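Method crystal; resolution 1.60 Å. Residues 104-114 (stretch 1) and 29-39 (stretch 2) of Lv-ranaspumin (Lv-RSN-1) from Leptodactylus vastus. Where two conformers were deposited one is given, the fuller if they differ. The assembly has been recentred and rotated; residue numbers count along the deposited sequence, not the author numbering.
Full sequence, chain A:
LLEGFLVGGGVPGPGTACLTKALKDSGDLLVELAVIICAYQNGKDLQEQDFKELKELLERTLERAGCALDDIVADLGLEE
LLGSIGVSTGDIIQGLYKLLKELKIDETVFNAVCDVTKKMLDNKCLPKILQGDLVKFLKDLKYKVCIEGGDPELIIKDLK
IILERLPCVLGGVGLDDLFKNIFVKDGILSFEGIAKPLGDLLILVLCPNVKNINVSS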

ATOM      1  N   LYS A 104      -2.178 -19.607   2.485  1.00 35.07           N
ATOM      2  CA  LYS A 104      -2.967 -19.608   1.250  1.00 36.69           C
ATOM      3  C   LYS A 104      -3.700 -18.292   0.956  1.00 43.48           C
ATOM      4  O   LYS A 104      -4.820 -18.305   0.452  1.00 39.98           O
ATOM      5  CB  LYS A 104      -3.963 -20.776   1.251  1.00 42.69           C
ATOM      6  CG  LYS A 104      -3.318 -22.141   1.460  1.00 47.38           C
ATOM      7  CD  LYS A 104      -4.352 -23.181   1.865  1.00 46.47           C
ATOM      8  CE  LYS A 104      -3.701 -24.513   2.218  1.00 63.94           C
ATOM      9  NZ  LYS A 104      -4.699 -25.498   2.727  1.00 62.82           N
ATOM     10  N   ILE A 105      -3.069 -17.163   1.263  1.00 39.75           N
ATOM     11  CA  ILE A 105      -3.661 -15.858   0.973  1.00 35.06           C
ATOM     12  C   ILE A 105      -3.921 -15.678  -0.519  1.00 32.96           C
ATOM     13  O   ILE A 105      -3.348 -16.386  -1.354  1.00 37.02           O
ATOM     14  CB  ILE A 105      -2.770 -14.695   1.471  1.00 35.65           C
ATOM     15  CG1 ILE A 105      -1.318 -14.902   1.040  1.00 35.69           C
ATOM     16  CG2 ILE A 105      -2.850 -14.557   2.989  1.00 37.94           C
ATOM     17  CD1 ILE A 105      -0.901 -14.064  -0.147  1.00 39.62           C
ATOM     18  N   ASP A 106      -4.782 -14.722  -0.849  1.00 36.31           N
ATOM     19  CA  ASP A 106      -5.060 -14.380  -2.237  1.00 33.53           C
ATOM     20  C   ASP A 106      -3.834 -13.701  -2.827  1.00 37.68           C
ATOM     21  O   ASP A 106      -3.625 -12.509  -2.614  1.00 35.33           O
ATOM     22  CB  ASP A 106      -6.258 -13.426  -2.299  1.00 35.27           C
ATOM     23  CG  ASP A 106      -6.765 -13.202  -3.717  1.00 41.87           C
ATOM     24  OD1 ASP A 106      -5.976 -13.326  -4.675  1.00 42.76           O
ATOM     25  OD2 ASP A 106      -7.965 -12.889  -3.872  1.00 57.05           O
ATOM     26  N   GLU A 107      -3.029 -14.448  -3.577  1.00 36.77           N
ATOM     27  CA  GLU A 107      -1.802 -13.877  -4.117  1.00 33.96           C
ATOM     28  C   GLU A 107      -2.079 -12.921  -5.277  1.00 33.76           C
ATOM     29  O   GLU A 107      -1.242 -12.092  -5.618  1.00 36.05           O
ATOM     30  CB  GLU A 107      -0.790 -14.967  -4.498  1.00 44.01           C
ATOM     31  CG  GLU A 107      -0.252 -15.740  -3.292  1.00 43.78           C
ATOM     32  CD  GLU A 107       1.072 -16.442  -3.565  1.00 57.58           C
ATOM     33  OE1 GLU A 107       2.029 -15.774  -4.018  1.00 49.43           O
ATOM     34  OE2 GLU A 107       1.159 -17.665  -3.314  1.00 61.42           O
ATOM     35  N   THR A 108      -3.259 -13.026  -5.874  1.00 34.98           N
ATOM     36  CA  THR A 108      -3.643 -12.063  -6.896  1.00 38.45           C
ATOM     37  C   THR A 108      -3.745 -10.665  -6.292  1.00 28.63           C
ATOM     38  O   THR A 108      -3.263  -9.690  -6.869  1.00 28.08           O
ATOM     39  CB  THR A 108      -4.970 -12.440  -7.567  1.00 42.11           C
ATOM     40  OG1 THR A 108      -4.831 -13.722  -8.194  1.00 39.12           O
ATOM     41  CG2 THR A 108      -5.343 -11.401  -8.613  1.00 38.00           C
ATOM     42  N   VAL A 109      -4.376 -10.575  -5.121  1.00 31.57           N
ATOM     43  CA  VAL A 109      -4.477  -9.310  -4.405  1.00 31.01           C
ATOM     44  C   VAL A 109      -3.096  -8.899  -3.915  1.00 24.60           C
ATOM     45  O   VAL A 109      -2.667  -7.764  -4.124  1.00 22.98           O
ATOM     46  CB  VAL A 109      -5.455  -9.403  -3.214  1.00 30.62           C
ATOM     47  CG1 VAL A 109      -5.314  -8.190  -2.303  1.00 28.66           C
ATOM     48  CG2 VAL A 109      -6.885  -9.529  -3.713  1.00 36.72           C
ATOM     49  N   PHE A 110      -2.390  -9.833  -3.282  1.00 27.94           N
ATOM     50  CA  PHE A 110      -1.051  -9.546  -2.782  1.00 25.15           C
ATOM     51  C   PHE A 110      -0.130  -8.984  -3.864  1.00 23.86           C
ATOM     52  O   PHE A 110       0.507  -7.951  -3.672  1.00 22.40           O
ATOM     53  CB  PHE A 110      -0.414 -10.797  -2.170  1.00 23.61           C
ATOM     54  CG  PHE A 110       0.853 -10.512  -1.412  1.00 27.04           C
ATOM     55  CD1 PHE A 110       2.064 -10.400  -2.076  1.00 29.23           C
ATOM     56  CD2 PHE A 110       0.830 -10.341  -0.035  1.00 28.80           C
ATOM     57  CE1 PHE A 110       3.231 -10.123  -1.389  1.00 26.98           C
ATOM     58  CE2 PHE A 110       2.003 -10.074   0.661  1.00 25.92           C
ATOM     59  CZ  PHE A 110       3.200  -9.965  -0.017  1.00 28.03           C
ATOM     60  N   ASN A 111      -0.069  -9.661  -5.004  1.00 26.25           N
ATOM     61  CA  ASN A 111       0.830  -9.241  -6.071  1.00 25.51           C
ATOM     62  C   ASN A 111       0.425  -7.911  -6.702  1.00 21.91           C
ATOM     63  O   ASN A 111       1.284  -7.100  -7.054  1.00 22.72           O
ATOM     64  CB  ASN A 111       0.957 -10.334  -7.137  1.00 28.05           C
ATOM     65  CG  ASN A 111       1.646 -11.579  -6.610  1.00 32.20           C
ATOM     66  OD1 ASN A 111       2.395 -11.513  -5.633  1.00 30.60           O
ATOM     67  ND2 ASN A 111       1.398 -12.721  -7.248  1.00 36.21           N
ATOM     68  N   ALA A 112      -0.881  -7.679  -6.819  1.00 23.75           N
ATOM     69  CA  ALA A 112      -1.378  -6.423  -7.373  1.00 24.62           C
ATOM     70  C   ALA A 112      -1.012  -5.264  -6.455  1.00 22.03           C
ATOM     71  O   ALA A 112      -0.612  -4.198  -6.912  1.00 21.56           O
ATOM     72  CB  ALA A 112      -2.890  -6.482  -7.577  1.00 26.46           C
ATOM     73  N   VAL A 113      -1.159  -5.478  -5.150  1.00 20.88           N
ATOM     74  CA  VAL A 113      -0.760  -4.467  -4.166  1.00 21.46           C
ATOM     75  C   VAL A 113       0.755  -4.253  -4.189  1.00 21.00           C
ATOM     76  O   VAL A 113       1.243  -3.123  -4.106  1.00 20.60           O
ATOM     77  CB  VAL A 113      -1.206  -4.865  -2.747  1.00 18.98           C
ATOM     78  CG1 VAL A 113      -0.635  -3.904  -1.721  1.00 21.66           C
ATOM     79  CG2 VAL A 113      -2.733  -4.899  -2.652  1.00 19.87           C
ATOM     80  N   CYS A 114       1.496  -5.345  -4.333  0.54 23.42           N
ATOM     81  CA  CYS A 114       2.946  -5.281  -4.370  0.54 22.48           C
ATOM     82  C   CYS A 114       3.425  -4.459  -5.566  0.54 22.16           C
ATOM     83  O   CYS A 114       4.303  -3.602  -5.437  0.54 22.04           O
ATOM     84  CB  CYS A 114       3.506  -6.699  -4.443  0.54 25.68           C
ATOM     85  SG  CYS A 114       5.227  -6.862  -3.952  0.54 21.55           S
TER
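Stretch 2 (29-39) LLVELAVIICA

Residues 29-39 form an unbroken α-helix that packs against helix 107-114 with the two helices running in broadly the same direction; the axes cross at -46° and approach to 8.7 Å. Register is set by two pairs one helical turn apart: Phe110 CA lies 5.7 Å from Ala34 CA, and Cys114 CA 5.5 Å from Cys38 CA. The covalent link is the disulfide between Cys114 SG and Cys38 SG, 2.0 Å with chi3 of -106°, which pins the helices together at this turn; both cysteines were deposited in two conformers, one of which is given. The aromatic contacts centre on Phe110, a knob among Leu30, Ala34, Ile37 and Cys38. Ala34 CB lies over one ring face, 3.9 Å from the Phe110 ring centroid, in a CH-pi contact, while Leu30 CD1 (4.1 Å from Phe110 CD2) and Ile37 CD1 (4.1 Å from Phe110 CE2) line the ring edge. Cys38 SG approaches obliquely, 4.0 Å from Phe110 CE1. Among the aliphatic contacts, Val113 CG1 packs on Ala34 CB at 3.6 Å and on Val35 CG2 at 3.7 Å. Val109 CG1 meets Val31 CG2 at 4.2 Å, and nearer the start of both stretches Leu30 CD1 reaches Ile105 CG2 at 3.8 Å. No hydrogen bond crosses between the stretches, so apolar packing and the disulfide make the contact.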

ATOM      1  N   LEU A  29      -6.046  -6.048   6.515  1.00 25.77           N
ATOM      2  CA  LEU A  29      -4.769  -6.605   6.947  1.00 21.85           C
ATOM      3  C   LEU A  29      -3.901  -7.114   5.804  1.00 22.44           C
ATOM      4  O   LEU A  29      -2.725  -6.778   5.747  1.00 21.58           O
ATOM      5  CB  LEU A  29      -4.969  -7.705   7.983  1.00 24.01           C
ATOM      6  CG  LEU A  29      -3.682  -8.265   8.582  1.00 22.51           C
ATOM      7  CD1 LEU A  29      -2.862  -7.155   9.235  1.00 21.84           C
ATOM      8  CD2 LEU A  29      -4.000  -9.360   9.591  1.00 23.51           C
ATOM      9  N   LEU A  30      -4.464  -7.924   4.908  1.00 21.21           N
ATOM     10  CA  LEU A  30      -3.658  -8.496   3.823  1.00 20.78           C
ATOM     11  C   LEU A  30      -3.037  -7.393   2.964  1.00 23.11           C
ATOM     12  O   LEU A  30      -1.841  -7.425   2.649  1.00 20.67           O
ATOM     13  CB  LEU A  30      -4.479  -9.446   2.949  1.00 28.03           C
ATOM     14  CG  LEU A  30      -3.663 -10.028   1.784  1.00 29.61           C
ATOM     15  CD1 LEU A  30      -2.471 -10.828   2.298  1.00 28.90           C
ATOM     16  CD2 LEU A  30      -4.525 -10.875   0.845  1.00 36.96           C
ATOM     17  N   VAL A  31      -3.849  -6.414   2.588  1.00 22.23           N
ATOM     18  CA  VAL A  31      -3.370  -5.284   1.797  1.00 20.21           C
ATOM     19  C   VAL A  31      -2.268  -4.519   2.525  1.00 16.84           C
ATOM     20  O   VAL A  31      -1.224  -4.209   1.940  1.00 18.91           O
ATOM     21  CB  VAL A  31      -4.534  -4.335   1.435  1.00 22.58           C
ATOM     22  CG1 VAL A  31      -4.010  -2.998   0.916  1.00 24.16           C
ATOM     23  CG2 VAL A  31      -5.460  -5.003   0.414  1.00 20.72           C
ATOM     24  N   GLU A  32      -2.464  -4.267   3.823  1.00 17.28           N
ATOM     25  CA  GLU A  32      -1.491  -3.504   4.589  1.00 18.65           C
ATOM     26  C   GLU A  32      -0.171  -4.259   4.737  1.00 18.11           C
ATOM     27  O   GLU A  32       0.906  -3.656   4.688  1.00 18.94           O
ATOM     28  CB  GLU A  32      -2.056  -3.149   5.965  1.00 21.24           C
ATOM     29  CG  GLU A  32      -3.232  -2.180   5.894  1.00 24.93           C
ATOM     30  CD  GLU A  32      -3.808  -1.859   7.258  1.00 36.02           C
ATOM     31  OE1 GLU A  32      -4.135  -2.809   8.002  1.00 41.96           O
ATOM     32  OE2 GLU A  32      -3.929  -0.659   7.582  1.00 45.69           O
ATOM     33  N   LEU A  33      -0.258  -5.577   4.932  1.00 18.26           N
ATOM     34  CA  LEU A  33       0.940  -6.392   5.054  1.00 16.84           C
ATOM     35  C   LEU A  33       1.691  -6.424   3.738  1.00 18.29           C
ATOM     36  O   LEU A  33       2.923  -6.406   3.734  1.00 18.39           O
ATOM     37  CB  LEU A  33       0.616  -7.825   5.499  1.00 16.23           C
ATOM     38  CG  LEU A  33       0.087  -7.928   6.926  1.00 17.97           C
ATOM     39  CD1 LEU A  33      -0.211  -9.389   7.254  1.00 19.22           C
ATOM     40  CD2 LEU A  33       1.083  -7.331   7.920  1.00 20.84           C
ATOM     41  N   ALA A  34       0.957  -6.491   2.626  1.00 18.52           N
ATOM     42  CA  ALA A  34       1.591  -6.526   1.311  1.00 16.79           C
ATOM     43  C   ALA A  34       2.382  -5.239   1.089  1.00 16.28           C
ATOM     44  O   ALA A  34       3.500  -5.267   0.587  1.00 17.59           O
ATOM     45  CB  ALA A  34       0.548  -6.721   0.211  1.00 19.81           C
ATOM     46  N   VAL A  35       1.803  -4.108   1.471  1.00 16.02           N
ATOM     47  CA  VAL A  35       2.494  -2.831   1.359  1.00 14.44           C
ATOM     48  C   VAL A  35       3.791  -2.824   2.158  1.00 19.64           C
ATOM     49  O   VAL A  35       4.841  -2.455   1.641  1.00 17.38           O
ATOM     50  CB  VAL A  35       1.599  -1.675   1.822  1.00 16.63           C
ATOM     51  CG1 VAL A  35       2.397  -0.384   1.896  1.00 19.36           C
ATOM     52  CG2 VAL A  35       0.389  -1.536   0.892  1.00 18.02           C
ATOM     53  N   ILE A  36       3.720  -3.255   3.412  1.00 19.49           N
ATOM     54  CA  ILE A  36       4.898  -3.298   4.270  1.00 17.61           C
ATOM     55  C   ILE A  36       5.975  -4.234   3.735  1.00 17.28           C
ATOM     56  O   ILE A  36       7.138  -3.849   3.612  1.00 17.27           O
ATOM     57  CB  ILE A  36       4.496  -3.717   5.676  1.00 17.30           C
ATOM     58  CG1 ILE A  36       3.607  -2.633   6.274  1.00 21.00           C
ATOM     59  CG2 ILE A  36       5.735  -3.935   6.554  1.00 18.00           C
ATOM     60  CD1 ILE A  36       2.885  -3.082   7.539  1.00 20.33           C
ATOM     61  N   ILE A  37       5.572  -5.452   3.396  1.00 16.36           N
ATOM     62  CA  ILE A  37       6.509  -6.436   2.871  1.00 14.44           C
ATOM     63  C   ILE A  37       7.162  -5.953   1.572  1.00 18.19           C
ATOM     64  O   ILE A  37       8.376  -6.021   1.398  1.00 17.51           O
ATOM     65  CB  ILE A  37       5.803  -7.786   2.639  1.00 16.75           C
ATOM     66  CG1 ILE A  37       5.522  -8.455   3.992  1.00 18.69           C
ATOM     67  CG2 ILE A  37       6.676  -8.708   1.808  1.00 19.60           C
ATOM     68  CD1 ILE A  37       4.415  -9.499   3.929  1.00 21.65           C
ATOM     69  N   CYS A  38       6.366  -5.424   0.666  1.00 17.42           N
ATOM     70  CA  CYS A  38       6.934  -5.029  -0.606  0.58 19.21           C
ATOM     71  C   CYS A  38       7.752  -3.744  -0.500  1.00 19.73           C
ATOM     72  O   CYS A  38       8.716  -3.567  -1.230  1.00 20.27           O
ATOM     73  CB  CYS A  38       5.848  -4.984  -1.682  0.58 20.93           C
ATOM     74  SG  CYS A  38       5.183  -6.645  -1.946  0.58 21.93           S
ATOM     75  N   ALA A  39       7.396  -2.864   0.433  1.00 17.12           N
ATOM     76  CA  ALA A  39       8.200  -1.672   0.659  1.00 16.14           C
ATOM     77  C   ALA A  39       9.579  -2.076   1.158  1.00 19.74           C
ATOM     78  O   ALA A  39      10.603  -1.585   0.687  1.00 19.30           O
ATOM     79  CB  ALA A  39       7.522  -0.750   1.668  1.00 18.46           C
TER